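Long-range contacts in glycerophosphoryl diester phosphodiesterase (PDB 3KS6), which belongs to the glycerophosphoryl diester phosphodiesterase family, whose members are built on a TIM barrel, and holds a magnesium ion in an acidic site: residues R4-G10 and L31-D37; G10-E14 and D232-L236; V100-I106 and R134-F140; F207-H213 and V226-D232. All coordinates share one frame; numbering follows the deposited sequence.

Interaction 1: R4-G10 and L31-D37. With MG (magnesium ion), chain F; ACT (acetate ion), chain H.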
# COMPACT_ATOMS: atom_id res chain seq x y z
N ARG A 4 -3.67 -0.04 13.29
CA ARG A 4 -2.96 1.02 12.59
C ARG A 4 -3.73 1.43 11.34
O ARG A 4 -4.50 0.62 10.77
CB ARG A 4 -1.54 0.59 12.24
CG ARG A 4 -0.66 0.32 13.46
CD ARG A 4 0.53 -0.59 13.17
NE ARG A 4 1.48 0.01 12.22
CZ ARG A 4 2.37 0.95 12.54
NH1 ARG A 4 2.46 1.44 13.77
NH2 ARG A 4 3.19 1.43 11.60
N ILE A 5 -3.57 2.69 10.96
CA ILE A 5 -4.23 3.29 9.81
C ILE A 5 -3.18 3.65 8.77
O ILE A 5 -2.19 4.35 9.08
CB ILE A 5 -5.00 4.57 10.18
CG1 ILE A 5 -6.19 4.23 11.06
CG2 ILE A 5 -5.50 5.30 8.89
CD1 ILE A 5 -6.90 5.46 11.62
N ALA A 6 -3.41 3.20 7.52
CA ALA A 6 -2.55 3.55 6.40
C ALA A 6 -3.36 4.32 5.35
O ALA A 6 -4.40 3.87 4.95
CB ALA A 6 -1.89 2.30 5.75
N SER A 7 -2.85 5.46 4.91
CA SER A 7 -3.55 6.30 3.95
C SER A 7 -3.31 5.78 2.53
O SER A 7 -2.19 5.82 2.04
CB SER A 7 -3.01 7.72 4.06
OG SER A 7 -3.56 8.61 3.11
N HIS A 8 -4.38 5.29 1.89
CA HIS A 8 -4.30 4.59 0.60
C HIS A 8 -4.02 5.57 -0.51
O HIS A 8 -4.84 6.43 -0.81
CB HIS A 8 -5.60 3.81 0.35
CG HIS A 8 -5.55 2.88 -0.84
ND1 HIS A 8 -6.45 2.96 -1.89
CD2 HIS A 8 -4.74 1.83 -1.11
CE1 HIS A 8 -6.16 2.02 -2.78
NE2 HIS A 8 -5.15 1.30 -2.32
N ARG A 9 -2.84 5.46 -1.10
CA ARG A 9 -2.42 6.33 -2.18
C ARG A 9 -2.40 7.81 -1.77
O ARG A 9 -2.56 8.71 -2.59
CB ARG A 9 -3.28 6.12 -3.44
CG ARG A 9 -3.48 4.67 -3.82
CD ARG A 9 -4.20 4.50 -5.14
NE ARG A 9 -4.68 3.12 -5.28
CZ ARG A 9 -5.61 2.70 -6.12
NH1 ARG A 9 -6.21 3.54 -6.96
NH2 ARG A 9 -5.96 1.43 -6.10
N GLY A 10 -2.17 8.07 -0.48
CA GLY A 10 -2.20 9.41 0.04
C GLY A 10 -3.59 9.91 0.40
O GLY A 10 -3.71 11.05 0.79
N LEU A 31 -1.84 9.44 11.86
CA LEU A 31 -1.99 8.06 11.43
C LEU A 31 -0.57 7.53 11.29
O LEU A 31 0.39 8.27 11.45
CB LEU A 31 -2.85 7.91 10.15
CG LEU A 31 -2.58 8.83 8.96
CD1 LEU A 31 -1.14 8.72 8.43
CD2 LEU A 31 -3.63 8.60 7.84
N GLU A 32 -0.44 6.26 10.95
CA GLU A 32 0.84 5.58 11.08
C GLU A 32 1.57 5.31 9.81
O GLU A 32 2.78 5.25 9.83
CB GLU A 32 0.63 4.25 11.80
CG GLU A 32 0.24 4.44 13.28
CD GLU A 32 -1.17 4.89 13.45
OE1 GLU A 32 -2.00 4.30 12.75
OE2 GLU A 32 -1.46 5.82 14.26
N GLU A 33 0.85 5.11 8.70
CA GLU A 33 1.48 4.83 7.41
C GLU A 33 0.81 5.51 6.23
O GLU A 33 -0.37 5.87 6.27
CB GLU A 33 1.48 3.31 7.14
CG GLU A 33 2.30 2.50 8.11
CD GLU A 33 2.07 0.98 8.00
OE1 GLU A 33 1.33 0.55 7.11
OE2 GLU A 33 2.60 0.24 8.84
N VAL A 34 1.59 5.70 5.19
CA VAL A 34 1.10 6.10 3.89
C VAL A 34 1.35 4.93 2.97
O VAL A 34 2.44 4.35 2.99
CB VAL A 34 1.75 7.38 3.36
CG1 VAL A 34 3.25 7.20 3.12
CG2 VAL A 34 1.04 7.89 2.08
N GLU A 35 0.32 4.53 2.20
CA GLU A 35 0.45 3.46 1.23
C GLU A 35 0.62 4.03 -0.18
O GLU A 35 -0.04 5.00 -0.53
CB GLU A 35 -0.74 2.48 1.28
CG GLU A 35 -0.48 1.18 0.46
CD GLU A 35 -0.90 1.23 -1.01
OE1 GLU A 35 -1.53 2.20 -1.44
OE2 GLU A 35 -0.57 0.28 -1.76
N PHE A 36 1.47 3.40 -1.00
CA PHE A 36 1.67 3.80 -2.38
C PHE A 36 2.28 2.66 -3.17
O PHE A 36 2.84 1.72 -2.60
CB PHE A 36 2.59 5.05 -2.43
CG PHE A 36 3.93 4.80 -1.79
CD1 PHE A 36 4.08 4.91 -0.42
CD2 PHE A 36 5.02 4.38 -2.56
CE1 PHE A 36 5.27 4.66 0.19
CE2 PHE A 36 6.24 4.12 -1.96
CZ PHE A 36 6.37 4.28 -0.58
N ASP A 37 2.16 2.77 -4.49
CA ASP A 37 2.63 1.75 -5.45
C ASP A 37 3.69 2.44 -6.33
O ASP A 37 3.67 3.64 -6.50
CB ASP A 37 1.47 1.29 -6.33
CG ASP A 37 0.16 1.16 -5.56
OD1 ASP A 37 -0.01 0.18 -4.79
OD2 ASP A 37 -0.70 2.05 -5.72
MG MG F . -1.52 -0.35 -3.48
C ACT H . -6.00 -1.63 -4.16
O ACT H . -7.14 -1.43 -3.68
OXT ACT H . -5.28 -0.63 -4.44
CH3 ACT H . -5.49 -3.02 -4.40
O HOH W 1 1.39 -2.13 10.12
O HOH W 2 -2.36 1.58 -3.72
O HOH W 3 -2.76 -1.02 -5.02
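Strands 4-8 and 33-37 run parallel, their axes 4.2 Å apart and inclined by 38°, with A6, S7 and H8 facing E33, V34 and E35 through a ladder that includes S7 N to E33 O and E35 N to S7 O. Ahead of the ladder, I5 O takes both E32 N and E33 N, while the carboxylate of E32, its chain folded back at chi2 (74°), receives I5 N on OE1 at 2.9 Å, nearly along the C-O direction. R4 reaches across with NH2 to E33 OE2 (3.1 Å), a salt bridge lying in the guanidinium plane but meeting the oxygen on its anti side; a water joins R4 NE to the same oxygen, and E32 CB and CG cover one guanidinium face. At the C-terminal ends, H8 and E35 run alongside each other into the metal site, with H8 CD2 3.2 Å from E35 OE1. E35 OE2 and D37 OD1 each bind magnesium at 2.1 Å, and E105 adds a third carboxylate. One metal-bound water donates to E35 OE1 and D37 OD2 and accepts from R9 NE. An acetate oxygen, OXT, takes bonds from R9 NH2 (2.7 Å) and H8 NE2, while D232 holds H8 ND1. Metal ligands gathered at the C-terminal ends of parallel strands are characteristic of a TIM-barrel active site.

Interaction 2: G10-E14 and D232-L236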
# COMPACT_ATOMS: atom_id res chain seq x y z
N GLY A 10 -2.17 8.07 -0.48
CA GLY A 10 -2.20 9.41 0.04
C GLY A 10 -3.59 9.91 0.40
O GLY A 10 -3.71 11.05 0.79
N GLY A 11 -4.62 9.07 0.22
CA GLY A 11 -6.02 9.38 0.59
C GLY A 11 -6.84 9.72 -0.65
O GLY A 11 -7.34 10.84 -0.79
N THR A 12 -7.01 8.72 -1.52
CA THR A 12 -7.58 8.90 -2.86
C THR A 12 -8.87 9.72 -2.90
O THR A 12 -9.01 10.61 -3.71
CB THR A 12 -7.87 7.51 -3.51
OG1 THR A 12 -6.71 6.68 -3.35
CG2 THR A 12 -8.21 7.61 -5.00
N LEU A 13 -9.80 9.39 -2.04
CA LEU A 13 -11.12 9.96 -2.11
C LEU A 13 -11.20 11.32 -1.45
O LEU A 13 -12.24 11.94 -1.51
CB LEU A 13 -12.15 9.02 -1.52
CG LEU A 13 -12.52 7.79 -2.36
CD1 LEU A 13 -13.56 6.96 -1.63
CD2 LEU A 13 -13.06 8.23 -3.71
N GLU A 14 -10.11 11.76 -0.81
CA GLU A 14 -10.03 13.11 -0.24
C GLU A 14 -9.22 14.06 -1.16
O GLU A 14 -9.58 15.24 -1.34
CB GLU A 14 -9.37 13.09 1.15
CG GLU A 14 -10.19 12.34 2.19
CD GLU A 14 -9.59 12.29 3.58
OE1 GLU A 14 -8.78 13.16 3.94
OE2 GLU A 14 -9.98 11.37 4.34
N ASP A 232 -9.01 4.97 1.72
CA ASP A 232 -9.09 6.16 0.87
C ASP A 232 -9.65 7.37 1.61
O ASP A 232 -9.70 8.45 1.02
CB ASP A 232 -9.97 5.91 -0.36
CG ASP A 232 -9.26 5.14 -1.45
OD1 ASP A 232 -8.01 5.05 -1.41
OD2 ASP A 232 -9.98 4.67 -2.36
N ARG A 233 -10.07 7.18 2.87
CA ARG A 233 -10.62 8.27 3.69
C ARG A 233 -9.92 8.34 5.06
O ARG A 233 -10.53 8.10 6.11
CB ARG A 233 -12.14 8.10 3.87
CG ARG A 233 -12.93 8.31 2.56
CD ARG A 233 -14.42 8.53 2.86
NE ARG A 233 -15.24 8.87 1.67
CZ ARG A 233 -15.87 8.01 0.86
NH1 ARG A 233 -15.77 6.69 1.03
NH2 ARG A 233 -16.61 8.47 -0.15
N PRO A 234 -8.63 8.68 5.04
CA PRO A 234 -7.82 8.70 6.24
C PRO A 234 -8.35 9.64 7.32
O PRO A 234 -8.28 9.33 8.51
CB PRO A 234 -6.45 9.14 5.73
CG PRO A 234 -6.73 9.87 4.40
CD PRO A 234 -7.83 9.05 3.84
N THR A 235 -8.90 10.77 6.91
CA THR A 235 -9.41 11.76 7.86
C THR A 235 -10.57 11.15 8.65
O THR A 235 -10.59 11.21 9.87
CB THR A 235 -9.79 13.06 7.13
OG1 THR A 235 -8.62 13.62 6.48
CG2 THR A 235 -10.38 14.07 8.13
N LEU A 236 -11.49 10.48 7.95
CA LEU A 236 -12.61 9.77 8.57
C LEU A 236 -12.15 8.63 9.42
O LEU A 236 -12.67 8.43 10.50
CB LEU A 236 -13.59 9.27 7.48
CG LEU A 236 -14.76 8.39 7.97
CD1 LEU A 236 -15.68 9.20 8.91
CD2 LEU A 236 -15.55 7.78 6.81
O HOH W 4 -12.37 11.47 4.79
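E14 and T235 meet where the first turns of two helices face each other just beyond the C-terminal ends of the first and last TIM-barrel strands: helix 12-15 follows strand 4-8, and helix 234-249 follows strand 228-231. The E14 carboxylate grips the opening turn of the second helix with both oxygens. OE2 accepts T235 N at 2.9 Å through its syn lone pair, and OE1 accepts the T235 hydroxyl, OG1, at 2.6 Å. This reach depends on an E14 chain that runs straight beyond CG (chi2 180°), carrying the carboxylate past P234, whose CD lies 3.2 Å from OE2. Placed at the N-terminal end of a helix, the negative charge is probably favoured by the helix dipole. In the return direction, D232 O accepts L13 N at 3.2 Å. L13 CG packs against D232 CB, while its CD1 sits 3.5 Å from R233 NH1, over one guanidinium face but nearer the edge of the group than its centre; that nitrogen is itself bonded to H213 O. T12 OG1 lies 2.8 Å from D232 OD1, its proton unassigned because H8 O competes for it. H8 ND1 also bonds to D232 OD1, so both side chains are tied to the end of strand 4-8. G11, the N-cap residue of helix 12-15, passes close to the proline, with G11 CA 3.7 Å from P234 CD.

Interaction 3: V100-I106 and R134-F140. With MG (magnesium ion), chain F.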
# COMPACT_ATOMS: atom_id res chain seq x y z
N VAL A 100 5.00 9.60 10.12
CA VAL A 100 4.30 8.58 9.28
C VAL A 100 5.31 7.80 8.44
O VAL A 100 6.19 8.39 7.83
CB VAL A 100 3.27 9.28 8.38
CG1 VAL A 100 2.52 8.30 7.43
CG2 VAL A 100 2.28 10.08 9.26
N ASN A 101 5.16 6.47 8.39
CA ASN A 101 6.08 5.60 7.70
C ASN A 101 5.49 5.04 6.43
O ASN A 101 4.35 5.34 6.12
CB ASN A 101 6.55 4.54 8.64
CG ASN A 101 7.39 5.11 9.76
OD1 ASN A 101 8.10 6.10 9.59
ND2 ASN A 101 7.32 4.49 10.91
N PHE A 102 6.27 4.25 5.70
CA PHE A 102 5.90 3.85 4.35
C PHE A 102 5.37 2.43 4.32
O PHE A 102 5.93 1.54 4.98
CB PHE A 102 7.14 3.85 3.44
CG PHE A 102 7.56 5.22 2.86
CD1 PHE A 102 6.84 6.38 3.04
CD2 PHE A 102 8.66 5.26 2.01
CE1 PHE A 102 7.23 7.57 2.44
CE2 PHE A 102 9.04 6.47 1.40
CZ PHE A 102 8.31 7.61 1.65
N ARG A 103 4.33 2.22 3.50
CA ARG A 103 3.83 0.91 3.12
C ARG A 103 3.93 0.92 1.56
O ARG A 103 3.13 1.55 0.86
CB ARG A 103 2.40 0.66 3.63
CG ARG A 103 1.72 -0.63 3.11
CD ARG A 103 0.31 -0.62 3.54
NE ARG A 103 -0.54 -1.63 2.91
CZ ARG A 103 -1.23 -2.56 3.55
NH1 ARG A 103 -1.23 -2.66 4.89
NH2 ARG A 103 -2.01 -3.36 2.84
N CYS A 104 4.95 0.27 1.06
CA CYS A 104 5.31 0.31 -0.34
C CYS A 104 4.82 -0.93 -1.08
O CYS A 104 5.24 -2.02 -0.74
CB CYS A 104 6.85 0.40 -0.42
SG CYS A 104 7.51 0.37 -2.09
N GLU A 105 4.00 -0.77 -2.12
CA GLU A 105 3.52 -1.94 -2.88
C GLU A 105 4.28 -2.12 -4.17
O GLU A 105 4.43 -1.17 -4.93
CB GLU A 105 2.01 -1.85 -3.18
CG GLU A 105 1.45 -3.18 -3.69
CD GLU A 105 -0.02 -3.13 -4.03
OE1 GLU A 105 -0.75 -2.24 -3.51
OE2 GLU A 105 -0.43 -3.97 -4.88
N ILE A 106 4.74 -3.33 -4.39
CA ILE A 106 5.43 -3.75 -5.62
C ILE A 106 4.40 -4.36 -6.57
O ILE A 106 3.82 -5.43 -6.30
CB ILE A 106 6.49 -4.82 -5.29
CG1 ILE A 106 7.49 -4.29 -4.26
CG2 ILE A 106 7.26 -5.25 -6.58
CD1 ILE A 106 8.22 -3.00 -4.75
N ARG A 134 12.23 2.77 7.40
CA ARG A 134 10.87 3.15 7.72
C ARG A 134 9.87 2.57 6.74
O ARG A 134 8.77 3.08 6.62
CB ARG A 134 10.75 4.65 7.74
CG ARG A 134 11.60 5.32 8.82
CD ARG A 134 11.66 6.85 8.66
NE ARG A 134 10.37 7.49 8.51
CZ ARG A 134 10.19 8.76 8.18
NH1 ARG A 134 11.22 9.57 7.98
NH2 ARG A 134 8.96 9.22 8.07
N THR A 135 10.22 1.49 6.06
CA THR A 135 9.35 0.93 5.03
C THR A 135 8.93 -0.52 5.33
O THR A 135 9.75 -1.34 5.79
CB THR A 135 10.03 0.98 3.63
OG1 THR A 135 10.30 2.33 3.30
CG2 THR A 135 9.12 0.38 2.54
N THR A 136 7.64 -0.78 5.11
CA THR A 136 7.07 -2.14 5.03
C THR A 136 6.73 -2.36 3.56
O THR A 136 6.23 -1.45 2.90
CB THR A 136 5.77 -2.24 5.88
OG1 THR A 136 6.12 -2.30 7.26
CG2 THR A 136 4.95 -3.47 5.51
N PHE A 137 6.99 -3.56 3.05
CA PHE A 137 6.71 -3.87 1.66
C PHE A 137 5.51 -4.79 1.53
O PHE A 137 5.33 -5.71 2.33
CB PHE A 137 7.91 -4.55 0.98
CG PHE A 137 9.12 -3.67 0.88
CD1 PHE A 137 9.28 -2.82 -0.21
CD2 PHE A 137 10.09 -3.71 1.85
CE1 PHE A 137 10.40 -2.02 -0.32
CE2 PHE A 137 11.23 -2.88 1.77
CZ PHE A 137 11.38 -2.06 0.66
N SER A 138 4.74 -4.59 0.47
CA SER A 138 3.56 -5.41 0.23
C SER A 138 3.50 -5.77 -1.26
O SER A 138 4.11 -5.09 -2.06
CB SER A 138 2.30 -4.63 0.57
OG SER A 138 2.14 -3.49 -0.26
N SER A 139 2.80 -6.85 -1.60
CA SER A 139 2.57 -7.19 -3.00
C SER A 139 1.50 -8.22 -3.06
O SER A 139 1.36 -9.01 -2.11
CB SER A 139 3.82 -7.82 -3.62
OG SER A 139 3.66 -8.00 -5.00
N PHE A 140 0.73 -8.24 -4.17
CA PHE A 140 -0.17 -9.38 -4.42
C PHE A 140 0.58 -10.58 -5.00
O PHE A 140 0.04 -11.69 -5.00
CB PHE A 140 -1.25 -9.00 -5.42
CG PHE A 140 -2.36 -8.17 -4.85
CD1 PHE A 140 -2.26 -6.78 -4.80
CD2 PHE A 140 -3.49 -8.77 -4.33
CE1 PHE A 140 -3.29 -6.02 -4.29
CE2 PHE A 140 -4.52 -7.98 -3.80
CZ PHE A 140 -4.41 -6.62 -3.80
MG MG F . -1.52 -0.35 -3.48
O HOH W 5 5.89 1.04 7.76
O HOH W 6 -0.17 -2.04 -0.02
O HOH W 7 1.00 -5.99 -5.92
O HOH W 2 -2.36 1.58 -3.72
O HOH W 3 -2.76 -1.02 -5.02
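Main-chain bonds stitch F102, C104 and I106 to the neighbouring strand: each N-H meets the carbonyl of R134, T136 or S138, and the carbonyls of F102 and C104 receive T136 N and S138 N, in parallel register. Side-chain polar bonds close both ends. R134, bent at chi3 (50°), sends NE to N101 OD1 and NH2 to V100 O, both at 2.9 Å and near the guanidinium plane, although the amide of N101 is turned 66° from it. At the other end S139 OG donates to I106 O (2.9 Å). Water bridges add to this: one accepts from R103 NE and S138 OG, and another links E105 OE2, I106 O and F140 N. E105, fully extended, binds magnesium through OE1 at 2.0 Å, while OE2 lies at the edge of the F140 ring, 3.4 Å from CD1. Apolar contacts occupy the face of C104 and F137, where T135 CG2 lies over the centre of the F137 ring and C104 SG approaches it obliquely. Helix 118-128 covers that face, completing a beta-alpha-beta unit, while strands 33-40 and 156-160 flank the pair in the barrel wall.

Interaction 4: F207-H213 and V226-D232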
# COMPACT_ATOMS: atom_id res chain seq x y z
N PHE A 207 -2.63 -10.30 10.79
CA PHE A 207 -3.84 -10.15 9.97
C PHE A 207 -4.25 -8.70 9.85
O PHE A 207 -4.58 -8.06 10.84
CB PHE A 207 -5.02 -10.96 10.58
CG PHE A 207 -6.30 -10.91 9.74
CD1 PHE A 207 -6.48 -11.76 8.64
CD2 PHE A 207 -7.31 -10.02 10.05
CE1 PHE A 207 -7.62 -11.72 7.87
CE2 PHE A 207 -8.48 -9.97 9.27
CZ PHE A 207 -8.63 -10.80 8.18
N GLY A 208 -4.31 -8.21 8.63
CA GLY A 208 -4.80 -6.88 8.35
C GLY A 208 -5.67 -6.81 7.10
O GLY A 208 -5.92 -7.82 6.43
N CYS A 209 -6.13 -5.60 6.79
CA CYS A 209 -7.08 -5.41 5.70
C CYS A 209 -6.75 -4.25 4.78
O CYS A 209 -5.86 -3.41 5.04
CB CYS A 209 -8.52 -5.28 6.23
SG CYS A 209 -9.03 -6.63 7.29
N TRP A 210 -7.44 -4.23 3.65
CA TRP A 210 -7.35 -3.14 2.68
C TRP A 210 -8.73 -2.89 2.07
O TRP A 210 -9.69 -3.66 2.29
CB TRP A 210 -6.26 -3.40 1.61
CG TRP A 210 -6.27 -4.76 1.01
CD1 TRP A 210 -5.67 -5.85 1.49
CD2 TRP A 210 -6.92 -5.16 -0.22
NE1 TRP A 210 -5.90 -6.94 0.66
CE2 TRP A 210 -6.65 -6.53 -0.40
CE3 TRP A 210 -7.67 -4.49 -1.19
CZ2 TRP A 210 -7.16 -7.24 -1.48
CZ3 TRP A 210 -8.15 -5.19 -2.26
CH2 TRP A 210 -7.89 -6.55 -2.40
N ALA A 211 -8.84 -1.76 1.42
CA ALA A 211 -10.07 -1.28 0.76
C ALA A 211 -11.17 -0.85 1.73
O ALA A 211 -12.34 -0.94 1.40
CB ALA A 211 -10.62 -2.29 -0.30
N ALA A 212 -10.77 -0.37 2.92
CA ALA A 212 -11.73 0.06 3.96
C ALA A 212 -12.01 1.54 3.77
O ALA A 212 -11.43 2.38 4.44
CB ALA A 212 -11.17 -0.19 5.31
N HIS A 213 -12.91 1.84 2.85
CA HIS A 213 -13.15 3.23 2.42
C HIS A 213 -14.41 3.90 3.00
O HIS A 213 -14.48 5.14 3.02
CB HIS A 213 -13.21 3.28 0.90
CG HIS A 213 -12.02 2.67 0.24
ND1 HIS A 213 -10.72 2.85 0.69
CD2 HIS A 213 -11.93 1.87 -0.84
CE1 HIS A 213 -9.89 2.21 -0.11
NE2 HIS A 213 -10.60 1.60 -1.05
N VAL A 226 -8.09 -5.55 13.80
CA VAL A 226 -7.08 -5.98 12.83
C VAL A 226 -5.78 -5.17 13.01
O VAL A 226 -5.78 -4.08 13.59
CB VAL A 226 -7.62 -5.90 11.38
CG1 VAL A 226 -8.95 -6.68 11.23
CG2 VAL A 226 -7.72 -4.47 10.88
N LYS A 227 -4.66 -5.70 12.51
CA LYS A 227 -3.38 -5.05 12.70
C LYS A 227 -3.34 -3.68 12.06
O LYS A 227 -2.82 -2.72 12.65
CB LYS A 227 -2.24 -5.92 12.13
CG LYS A 227 -0.88 -5.31 12.34
CD LYS A 227 0.25 -6.23 11.80
CE LYS A 227 1.63 -5.56 11.93
NZ LYS A 227 2.68 -6.54 11.57
N VAL A 228 -3.84 -3.59 10.83
CA VAL A 228 -3.73 -2.38 10.04
C VAL A 228 -4.77 -2.49 8.95
O VAL A 228 -5.16 -3.63 8.59
CB VAL A 228 -2.33 -2.26 9.40
CG1 VAL A 228 -2.03 -3.49 8.50
CG2 VAL A 228 -2.17 -0.92 8.60
N PHE A 229 -5.21 -1.33 8.46
CA PHE A 229 -6.02 -1.26 7.23
C PHE A 229 -5.63 -0.07 6.41
O PHE A 229 -5.22 0.96 6.96
CB PHE A 229 -7.53 -1.27 7.50
CG PHE A 229 -8.04 -0.08 8.30
CD1 PHE A 229 -8.49 1.04 7.65
CD2 PHE A 229 -8.13 -0.14 9.69
CE1 PHE A 229 -8.94 2.18 8.37
CE2 PHE A 229 -8.63 0.96 10.43
CZ PHE A 229 -9.04 2.11 9.77
N THR A 230 -5.69 -0.22 5.08
CA THR A 230 -5.56 0.92 4.18
C THR A 230 -6.94 1.51 3.90
O THR A 230 -7.96 0.82 3.88
CB THR A 230 -4.90 0.58 2.88
OG1 THR A 230 -5.67 -0.42 2.20
CG2 THR A 230 -3.40 0.13 3.13
N THR A 231 -6.97 2.84 3.73
CA THR A 231 -8.23 3.58 3.50
C THR A 231 -8.04 4.77 2.60
O THR A 231 -7.06 5.52 2.69
CB THR A 231 -8.88 4.07 4.84
OG1 THR A 231 -10.14 4.77 4.60
CG2 THR A 231 -7.91 4.97 5.64
N ASP A 232 -9.01 4.97 1.72
CA ASP A 232 -9.09 6.16 0.87
C ASP A 232 -9.65 7.37 1.61
O ASP A 232 -9.70 8.45 1.02
CB ASP A 232 -9.97 5.91 -0.36
CG ASP A 232 -9.26 5.14 -1.45
OD1 ASP A 232 -8.01 5.05 -1.41
OD2 ASP A 232 -9.98 4.67 -2.36
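With chi1 at -53°, H213 CG is anti to the carbonyl carbon and beside the backbone N, and D232, turned likewise (chi1 -79°), brings its carboxylate over one face of the H213 ring. The two planes are only 4° apart. D232 OD1 is bonded to H8 ND1, which leaves OD2 above the ring centre, 3.3 Å from H213 CE1, while the main chain of A211 covers the opposite face. H213 ND1 accepts the backbone N-H of D232 at 2.9 Å, the donor tilted somewhat from the ring plane. One residue earlier, T231 OG1 donates to A212 O at 2.7 Å. The strands themselves pair through C209 N to V228 O and T230 N to C209 O; A211 then drops out of step, and A212 N, from the centre of an inverse gamma turn, reaches T230 O. Beside this turn A212 CB approaches the F229 ring obliquely at CD1 (3.8 Å), and helix 215-224 covers the F229 side. The G208 backbone passes close to the other strand, its CA 3.3 Å from V228 O. At the far end V226 CG1 meets the edge of the F207 ring and also touches C209 SG. Since ND1 of H213 serves as an acceptor here, the simplest reading is a neutral imidazole with its proton probably on NE2.

Interactions 1, 3 and 4 lie on one curled sheet, the barrel wall, while interaction 2 joins two helix starts at its rim. Along the chain, interactions 1, 3 and 4 follow in series; interaction 2 pairs residues near the start with residues 218 positions later, enclosing 3 and 4. The ring closes where strand 4-8 of interaction 1, flanked on its other side by strand 33-40, pairs with strand 228-231 of interaction 4. The centre of 1 lies about 9 Å from each of the others, whereas those of 2 and 3 are about 17 Å apart. Magnesium links 1 with 3, and D232, shared by 2 and 4, bonds to H8 of interaction 1, next to the metal site.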